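Local coordinates for protein PA4485 (Pseudomonas aeruginosa, PDB 4AVR) that probably acts as a lytic transglycosylase of the RlpA family, with a strong preference for peptidoglycan glycan strands that lack stem peptides, at residues A[41-53]-A[78-92]. Residues are numbered along the deposited sequence; the frame is centred on the assembly and turned at random.
Sequences RVRVTNLDNRRSV and GLGMIRSGVAPVRIE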
ATOM      1  N   ARG A  41      -7.606  16.471 -12.763  1.00 13.25           N
ATOM      2  CA  ARG A  41      -8.190  16.517 -11.421  1.00 13.22           C
ATOM      3  C   ARG A  41      -9.473  15.697 -11.390  1.00 12.74           C
ATOM      4  O   ARG A  41     -10.317  15.818 -12.273  1.00 14.09           O
ATOM      5  CB  ARG A  41      -8.468  17.967 -10.979  1.00 15.78           C
ATOM      6  CG  ARG A  41      -7.206  18.790 -10.767  1.00 19.28           C
ATOM      7  CD  ARG A  41      -7.450  20.250 -10.416  1.00 26.06           C
ATOM      8  NE  ARG A  41      -8.107  20.460  -9.117  1.00 33.19           N
ATOM      9  CZ  ARG A  41      -9.347  20.923  -8.938  1.00 42.41           C
ATOM     10  NH1 ARG A  41     -10.125  21.226  -9.970  1.00 37.63           N
ATOM     11  NH2 ARG A  41      -9.811  21.079  -7.705  1.00 38.37           N
ATOM     12  N   VAL A  42      -9.613  14.888 -10.343  1.00 11.87           N
ATOM     13  CA  VAL A  42     -10.721  13.973 -10.200  1.00 12.15           C
ATOM     14  C   VAL A  42     -11.273  14.052  -8.784  1.00 11.49           C
ATOM     15  O   VAL A  42     -10.515  13.916  -7.821  1.00 12.04           O
ATOM     16  CB  VAL A  42     -10.232  12.535 -10.469  1.00 12.63           C
ATOM     17  CG1 VAL A  42     -11.359  11.520 -10.333  1.00 14.06           C
ATOM     18  CG2 VAL A  42      -9.576  12.426 -11.849  1.00 14.41           C
ATOM     19  N   ARG A  43     -12.585  14.268  -8.651  1.00 11.46           N
ATOM     20  CA  ARG A  43     -13.244  14.147  -7.356  1.00 11.32           C
ATOM     21  C   ARG A  43     -13.601  12.684  -7.111  1.00 10.67           C
ATOM     22  O   ARG A  43     -14.300  12.066  -7.913  1.00 11.86           O
ATOM     23  CB  ARG A  43     -14.494  15.010  -7.259  1.00 13.34           C
ATOM     24  CG  ARG A  43     -15.123  14.954  -5.865  1.00 15.03           C
ATOM     25  CD  ARG A  43     -16.180  16.031  -5.646  1.00 20.82           C
ATOM     26  NE  ARG A  43     -15.512  17.297  -5.299  1.00 27.55           N
ATOM     27  CZ  ARG A  43     -15.565  18.457  -5.960  1.00 38.80           C
ATOM     28  NH1 ARG A  43     -16.323  18.630  -7.046  1.00 48.36           N
ATOM     29  NH2 ARG A  43     -14.857  19.483  -5.491  1.00 46.54           N
ATOM     30  N   VAL A  44     -13.121  12.158  -5.992  1.00 10.09           N
ATOM     31  CA  VAL A  44     -13.351  10.781  -5.590  1.00  9.55           C
ATOM     32  C   VAL A  44     -14.247  10.803  -4.352  1.00  9.72           C
ATOM     33  O   VAL A  44     -13.923  11.477  -3.382  1.00 10.65           O
ATOM     34  CB  VAL A  44     -12.020  10.090  -5.244  1.00  9.81           C
ATOM     35  CG1 VAL A  44     -12.257   8.639  -4.871  1.00 10.28           C
ATOM     36  CG2 VAL A  44     -11.043  10.217  -6.398  1.00 11.16           C
ATOM     37  N   THR A  45     -15.355  10.063  -4.395  1.00  9.34           N
ATOM     38  CA  THR A  45     -16.269   9.962  -3.265  1.00  9.58           C
ATOM     39  C   THR A  45     -16.313   8.515  -2.806  1.00  8.88           C
ATOM     40  O   THR A  45     -16.626   7.618  -3.585  1.00  9.39           O
ATOM     41  CB  THR A  45     -17.686  10.414  -3.652  1.00 10.81           C
ATOM     42  OG1 THR A  45     -17.647  11.753  -4.135  1.00 12.96           O
ATOM     43  CG2 THR A  45     -18.643  10.327  -2.462  1.00 12.27           C
ATOM     44  N   ASN A  46     -15.993   8.288  -1.538  1.00  9.05           N
ATOM     45  CA  ASN A  46     -16.112   6.986  -0.914  1.00  9.14           C
ATOM     46  C   ASN A  46     -17.594   6.717  -0.669  1.00  9.12           C
ATOM     47  O   ASN A  46     -18.240   7.428   0.098  1.00 10.60           O
ATOM     48  CB  ASN A  46     -15.321   6.968   0.399  1.00  9.95           C
ATOM     49  CG  ASN A  46     -15.336   5.626   1.097  1.00 10.56           C
ATOM     50  OD1 ASN A  46     -16.230   4.813   0.901  1.00 12.03           O
ATOM     51  ND2 ASN A  46     -14.339   5.391   1.945  1.00 10.95           N
ATOM     52  N   LEU A  47     -18.145   5.724  -1.351  1.00  8.94           N
ATOM     53  CA  LEU A  47     -19.581   5.470  -1.264  1.00  9.69           C
ATOM     54  C   LEU A  47     -19.990   4.838   0.059  1.00 10.43           C
ATOM     55  O   LEU A  47     -21.174   4.842   0.402  1.00 12.27           O
ATOM     56  CB  LEU A  47     -20.046   4.649  -2.455  1.00  9.68           C
ATOM     57  CG  LEU A  47     -19.908   5.403  -3.781  1.00  9.65           C
ATOM     58  CD1 LEU A  47     -19.897   4.450  -4.977  1.00 11.15           C
ATOM     59  CD2 LEU A  47     -21.032   6.402  -3.920  1.00 12.36           C
ATOM     60  N   ASP A  48     -19.033   4.335   0.820  1.00 10.60           N
ATOM     61  CA  ASP A  48     -19.326   3.771   2.139  1.00 12.09           C
ATOM     62  C   ASP A  48     -19.499   4.808   3.236  1.00 11.85           C
ATOM     63  O   ASP A  48     -20.227   4.541   4.195  1.00 15.83           O
ATOM     64  CB  ASP A  48     -18.318   2.690   2.499  1.00 15.00           C
ATOM     65  CG  ASP A  48     -18.593   1.368   1.733  1.00 15.36           C
ATOM     66  OD1 ASP A  48     -19.682   1.232   1.152  1.00 17.00           O
ATOM     67  OD2 ASP A  48     -17.722   0.500   1.773  1.00 19.64           O
ATOM     68  N   ASN A  49     -18.892   5.982   3.101  1.00 11.26           N
ATOM     69  CA  ASN A  49     -19.031   7.039   4.114  1.00 11.69           C
ATOM     70  C   ASN A  49     -19.362   8.419   3.557  1.00 11.55           C
ATOM     71  O   ASN A  49     -19.552   9.346   4.326  1.00 14.03           O
ATOM     72  CB  ASN A  49     -17.772   7.107   4.954  1.00 13.04           C
ATOM     73  CG  ASN A  49     -16.528   7.414   4.100  1.00 13.14           C
ATOM     74  OD1 ASN A  49     -16.605   7.953   3.039  1.00 14.07           O
ATOM     75  ND2 ASN A  49     -15.365   7.009   4.648  1.00 16.35           N
ATOM     76  N   ARG A  50     -19.432   8.542   2.240  1.00 12.12           N
ATOM     77  CA  ARG A  50     -19.735   9.810   1.556  1.00 12.88           C
ATOM     78  C   ARG A  50     -18.674  10.898   1.690  1.00 13.77           C
ATOM     79  O   ARG A  50     -18.884  12.049   1.268  1.00 16.75           O
ATOM     80  CB  ARG A  50     -21.103  10.389   1.989  1.00 15.14           C
ATOM     81  CG  ARG A  50     -22.305   9.498   1.877  1.00 21.93           C
ATOM     82  CD  ARG A  50     -22.518   9.210   0.450  1.00 23.69           C
ATOM     83  NE  ARG A  50     -23.126  10.324  -0.284  1.00 23.85           N
ATOM     84  CZ  ARG A  50     -23.542  10.176  -1.532  1.00 21.10           C
ATOM     85  NH1 ARG A  50     -23.491   8.951  -2.117  1.00 16.52           N
ATOM     86  NH2 ARG A  50     -24.015  11.221  -2.181  1.00 27.70           N
ATOM     87  N   ARG A  51     -17.492  10.527   2.187  1.00 11.68           N
ATOM     88  CA  ARG A  51     -16.369  11.460   2.205  1.00 11.55           C
ATOM     89  C   ARG A  51     -15.794  11.608   0.810  1.00 10.86           C
ATOM     90  O   ARG A  51     -15.806  10.662   0.025  1.00 11.21           O
ATOM     91  CB  ARG A  51     -15.299  10.982   3.160  1.00 13.25           C
ATOM     92  CG  ARG A  51     -15.819  10.931   4.591  1.00 16.07           C
ATOM     93  CD  ARG A  51     -14.758  10.569   5.598  1.00 20.15           C
ATOM     94  NE  ARG A  51     -13.789  11.632   5.732  1.00 24.05           N
ATOM     95  CZ  ARG A  51     -12.712  11.556   6.499  1.00 25.31           C
ATOM     96  NH1 ARG A  51     -12.465  10.454   7.196  1.00 30.83           N
ATOM     97  NH2 ARG A  51     -11.872  12.577   6.555  1.00 28.39           N
ATOM     98  N   SER A  52     -15.291  12.793   0.496  1.00 11.67           N
ATOM     99  CA  SER A  52     -14.737  13.054  -0.826  1.00 11.56           C
ATOM    100  C   SER A  52     -13.449  13.845  -0.751  1.00 11.50           C
ATOM    101  O   SER A  52     -13.209  14.608   0.186  1.00 13.33           O
ATOM    102  CB  SER A  52     -15.740  13.781  -1.715  1.00 13.97           C
ATOM    103  OG  SER A  52     -15.970  15.097  -1.295  1.00 17.78           O
ATOM    104  N   VAL A  53     -12.606  13.616  -1.756  1.00 11.17           N
ATOM    105  CA  VAL A  53     -11.357  14.354  -1.952  1.00 11.50           C
ATOM    106  C   VAL A  53     -11.177  14.625  -3.435  1.00 10.75           C
ATOM    107  O   VAL A  53     -11.846  14.014  -4.266  1.00 11.52           O
ATOM    108  CB  VAL A  53     -10.120  13.585  -1.439  1.00 12.28           C
ATOM    109  CG1 VAL A  53     -10.241  13.274   0.048  1.00 13.77           C
ATOM    110  CG2 VAL A  53      -9.880  12.329  -2.237  1.00 12.88           C
ATOM    111  N   GLY A  78      -8.152  11.169   3.722  1.00 11.61           N
ATOM    112  CA  GLY A  78      -9.283  12.056   3.453  1.00 12.30           C
ATOM    113  C   GLY A  78     -10.559  11.295   3.103  1.00 11.54           C
ATOM    114  O   GLY A  78     -11.651  11.763   3.386  1.00 13.90           O
ATOM    115  N   LEU A  79     -10.396  10.119   2.497  1.00 10.86           N
ATOM    116  CA  LEU A  79     -11.526   9.258   2.130  1.00 10.98           C
ATOM    117  C   LEU A  79     -11.981   8.347   3.265  1.00 11.41           C
ATOM    118  O   LEU A  79     -12.986   7.655   3.127  1.00 12.51           O
ATOM    119  CB  LEU A  79     -11.160   8.433   0.902  1.00 10.17           C
ATOM    120  CG  LEU A  79     -11.059   9.220  -0.401  1.00 10.56           C
ATOM    121  CD1 LEU A  79     -10.305   8.415  -1.450  1.00 11.50           C
ATOM    122  CD2 LEU A  79     -12.436   9.602  -0.915  1.00 11.79           C
ATOM    123  N   GLY A  80     -11.263   8.333   4.381  1.00 11.75           N
ATOM    124  CA  GLY A  80     -11.592   7.442   5.487  1.00 12.76           C
ATOM    125  C   GLY A  80     -11.460   5.969   5.166  1.00 13.29           C
ATOM    126  O   GLY A  80     -12.212   5.145   5.688  1.00 15.95           O
ATOM    127  N   MET A  81     -10.495   5.626   4.317  1.00 12.64           N
ATOM    128  CA  MET A  81     -10.334   4.249   3.829  1.00 13.23           C
ATOM    129  C   MET A  81      -9.045   3.558   4.297  1.00 13.02           C
ATOM    130  O   MET A  81      -8.704   2.489   3.793  1.00 13.73           O
ATOM    131  CB  MET A  81     -10.473   4.181   2.307  1.00 15.34           C
ATOM    132  CG  MET A  81      -9.355   4.816   1.543  1.00 15.49           C
ATOM    133  SD  MET A  81      -9.612   4.866  -0.246  1.00 15.90           S
ATOM    134  CE  MET A  81      -9.106   3.233  -0.691  1.00 15.96           C
ATOM    135  N   ILE A  82      -8.341   4.138   5.259  1.00 13.02           N
ATOM    136  CA  ILE A  82      -7.071   3.547   5.698  1.00 13.19           C
ATOM    137  C   ILE A  82      -7.284   2.145   6.268  1.00 14.17           C
ATOM    138  O   ILE A  82      -6.544   1.216   5.923  1.00 16.18           O
ATOM    139  CB  ILE A  82      -6.341   4.464   6.695  1.00 13.44           C
ATOM    140  CG1 ILE A  82      -5.846   5.727   5.979  1.00 13.68           C
ATOM    141  CG2 ILE A  82      -5.197   3.740   7.393  1.00 14.78           C
ATOM    142  CD1 ILE A  82      -4.689   5.485   5.017  1.00 13.56           C
ATOM    143  N   ARG A  83      -8.267   1.994   7.151  1.00 14.98           N
ATOM    144  CA  ARG A  83      -8.518   0.693   7.774  1.00 16.37           C
ATOM    145  C   ARG A  83      -9.247  -0.264   6.856  1.00 15.54           C
ATOM    146  O   ARG A  83      -8.954  -1.459   6.863  1.00 17.94           O
ATOM    147  CB  ARG A  83      -9.269   0.844   9.092  1.00 20.75           C
ATOM    148  CG  ARG A  83      -8.408   1.448  10.173  1.00 26.27           C
ATOM    149  CD  ARG A  83      -9.240   1.864  11.379  1.00 33.90           C
ATOM    150  NE  ARG A  83     -10.032   0.791  11.985  1.00 40.66           N
ATOM    151  CZ  ARG A  83     -10.781   0.945  13.080  1.00 55.22           C
ATOM    152  NH1 ARG A  83     -10.849   2.125  13.686  1.00 71.26           N
ATOM    153  NH2 ARG A  83     -11.463  -0.079  13.579  1.00 54.31           N
ATOM    154  N   SER A  84     -10.191   0.228   6.051  1.00 13.90           N
ATOM    155  CA  SER A  84     -10.899  -0.659   5.129  1.00 14.05           C
ATOM    156  C   SER A  84     -10.002  -1.143   4.003  1.00 13.68           C
ATOM    157  O   SER A  84     -10.239  -2.225   3.454  1.00 15.55           O
ATOM    158  CB  SER A  84     -12.136   0.008   4.544  1.00 13.84           C
ATOM    159  OG  SER A  84     -11.829   1.134   3.764  1.00 15.01           O
ATOM    160  N   GLY A  85      -8.993  -0.358   3.643  1.00 12.80           N
ATOM    161  CA  GLY A  85      -8.031  -0.736   2.606  1.00 12.89           C
ATOM    162  C   GLY A  85      -8.523  -0.425   1.206  1.00 11.37           C
ATOM    163  O   GLY A  85      -7.825   0.189   0.403  1.00 12.35           O
ATOM    164  N   VAL A  86      -9.725  -0.891   0.915  1.00 12.73           N
ATOM    165  CA  VAL A  86     -10.397  -0.590  -0.319  1.00 12.46           C
ATOM    166  C   VAL A  86     -11.778  -0.041  -0.018  1.00 12.21           C
ATOM    167  O   VAL A  86     -12.294  -0.162   1.095  1.00 14.86           O
ATOM    168  CB  VAL A  86     -10.506  -1.850  -1.175  1.00 13.10           C
ATOM    169  CG1 VAL A  86      -9.125  -2.323  -1.604  1.00 14.50           C
ATOM    170  CG2 VAL A  86     -11.283  -2.952  -0.452  1.00 15.58           C
ATOM    171  N   ALA A  87     -12.371   0.580  -1.025  1.00 11.00           N
ATOM    172  CA  ALA A  87     -13.723   1.099  -0.883  1.00 11.29           C
ATOM    173  C   ALA A  87     -14.320   1.262  -2.260  1.00  9.58           C
ATOM    174  O   ALA A  87     -13.616   1.583  -3.202  1.00  9.92           O
ATOM    175  CB  ALA A  87     -13.712   2.448  -0.173  1.00 14.14           C
ATOM    176  N   PRO A  88     -15.646   1.118  -2.376  1.00  9.90           N
ATOM    177  CA  PRO A  88     -16.318   1.519  -3.610  1.00  9.44           C
ATOM    178  C   PRO A  88     -16.322   3.032  -3.710  1.00  8.76           C
ATOM    179  O   PRO A  88     -16.647   3.716  -2.732  1.00  9.67           O
ATOM    180  CB  PRO A  88     -17.740   0.981  -3.415  1.00 11.30           C
ATOM    181  CG  PRO A  88     -17.943   1.022  -1.924  1.00 12.53           C
ATOM    182  CD  PRO A  88     -16.598   0.759  -1.304  1.00 12.33           C
ATOM    183  N   VAL A  89     -15.989   3.564  -4.883  1.00  8.43           N
ATOM    184  CA  VAL A  89     -15.952   4.990  -5.087  1.00  8.49           C
ATOM    185  C   VAL A  89     -16.682   5.394  -6.356  1.00  8.47           C
ATOM    186  O   VAL A  89     -16.776   4.651  -7.329  1.00  9.35           O
ATOM    187  CB  VAL A  89     -14.506   5.573  -5.140  1.00  8.82           C
ATOM    188  CG1 VAL A  89     -13.787   5.349  -3.824  1.00  9.35           C
ATOM    189  CG2 VAL A  89     -13.717   5.013  -6.310  1.00  9.41           C
ATOM    190  N   ARG A  90     -17.173   6.626  -6.317  1.00  8.54           N
ATOM    191  CA  ARG A  90     -17.551   7.359  -7.526  1.00  9.13           C
ATOM    192  C   ARG A  90     -16.371   8.265  -7.880  1.00  9.56           C
ATOM    193  O   ARG A  90     -15.709   8.809  -6.988  1.00 11.19           O
ATOM    194  CB  ARG A  90     -18.780   8.246  -7.266  1.00 10.06           C
ATOM    195  CG  ARG A  90     -19.650   8.487  -8.493  1.00 10.15           C
ATOM    196  CD  ARG A  90     -20.526   7.281  -8.740  1.00 10.72           C
ATOM    197  NE  ARG A  90     -21.402   7.370  -9.904  1.00 11.30           N
ATOM    198  CZ  ARG A  90     -22.545   8.045  -9.951  1.00 11.34           C
ATOM    199  NH1 ARG A  90     -22.963   8.756  -8.915  1.00 12.29           N
ATOM    200  NH2 ARG A  90     -23.287   8.003 -11.058  1.00 13.15           N
ATOM    201  N   ILE A  91     -16.092   8.404  -9.167  1.00  9.35           N
ATOM    202  CA  ILE A  91     -15.125   9.384  -9.635  1.00 10.03           C
ATOM    203  C   ILE A  91     -15.768  10.304 -10.653  1.00 10.72           C
ATOM    204  O   ILE A  91     -16.645   9.910 -11.429  1.00 12.05           O
ATOM    205  CB  ILE A  91     -13.832   8.752 -10.200  1.00 10.93           C
ATOM    206  CG1 ILE A  91     -14.057   7.979 -11.499  1.00 12.33           C
ATOM    207  CG2 ILE A  91     -13.165   7.886  -9.140  1.00 11.86           C
ATOM    208  CD1 ILE A  91     -12.764   7.561 -12.184  1.00 14.19           C
ATOM    209  N   GLU A  92     -15.330  11.555 -10.637  1.00 12.13           N
ATOM    210  CA  GLU A  92     -15.777  12.532 -11.601  1.00 13.99           C
ATOM    211  C   GLU A  92     -14.598  13.391 -12.014  1.00 14.23           C
ATOM    212  O   GLU A  92     -13.999  14.055 -11.176  1.00 14.22           O
ATOM    213  CB  GLU A  92     -16.855  13.410 -10.986  1.00 15.89           C
ATOM    214  CG  GLU A  92     -17.416  14.419 -11.968  1.00 18.46           C
ATOM    215  CD  GLU A  92     -18.371  15.411 -11.342  1.00 21.66           C
ATOM    216  OE1 GLU A  92     -18.731  15.268 -10.158  1.00 24.79           O
ATOM    217  OE2 GLU A  92     -18.780  16.350 -12.044  1.00 35.57           O
TER
HETATM  218  O   HOH W   1     -18.172  17.594  -8.455  1.00 41.79           O
HETATM  219  O   HOH W   2     -14.140   2.838   3.559  1.00 16.07           O
HETATM  220  O   HOH W   3     -14.705  -1.261   1.899  1.00 27.59           O
HETATM  221  O   HOH W   4     -14.892   5.559   7.597  1.00 61.19           O
HETATM  222  O   HOH W   5     -12.608  14.354   2.961  1.00 23.44           O
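Leu-79, where helix 73-79 gives way to a Schellman motif at Gly-80, meets Val-44 and Val-53 with its side chain and two asparagines with its carbonyl, and so illustrates how one residue can serve a contact with both its ends. Leu-79 CD1 meets Val-44 CG1 at 3.9 Å, its CG lies against Val-53 CG2, and CD2 faces the carbonyls of Val-44 and Arg-51, so the hairpin formed by 41-46 and 52-59 rests on the helix end. Leu-79 O, meanwhile, accepts N-H bonds from Asn-46 ND2 and Asn-49 ND2, each at 2.9 Å, from opposite faces of its carbonyl plane. The Asn-49 bond is the straighter (172°) and leaves in the plane of its amide. With CG anti to the backbone N (chi1 -178°), Asn-46 also puts OD1 within an Asx turn, accepting from Asp-48 N, and lays its amide against Ala-87 CB. In the double-psi beta-barrel of this family, strand 87-93 runs antiparallel to 41-46, with Thr-45 and Arg-90 as a hydrogen-bonded pair; Val-44, Val-89 and Ile-91 point inward to Ile-68 and Ile-69. Beyond the Asn-46 and Val-89 pair, Leu-47 N bonds to Pro-88 O (2.9 Å). The ring of Pro-88 then meets Asp-48 crosswise, Pro-88 CD 3.3 Å from Asp-48 OD2.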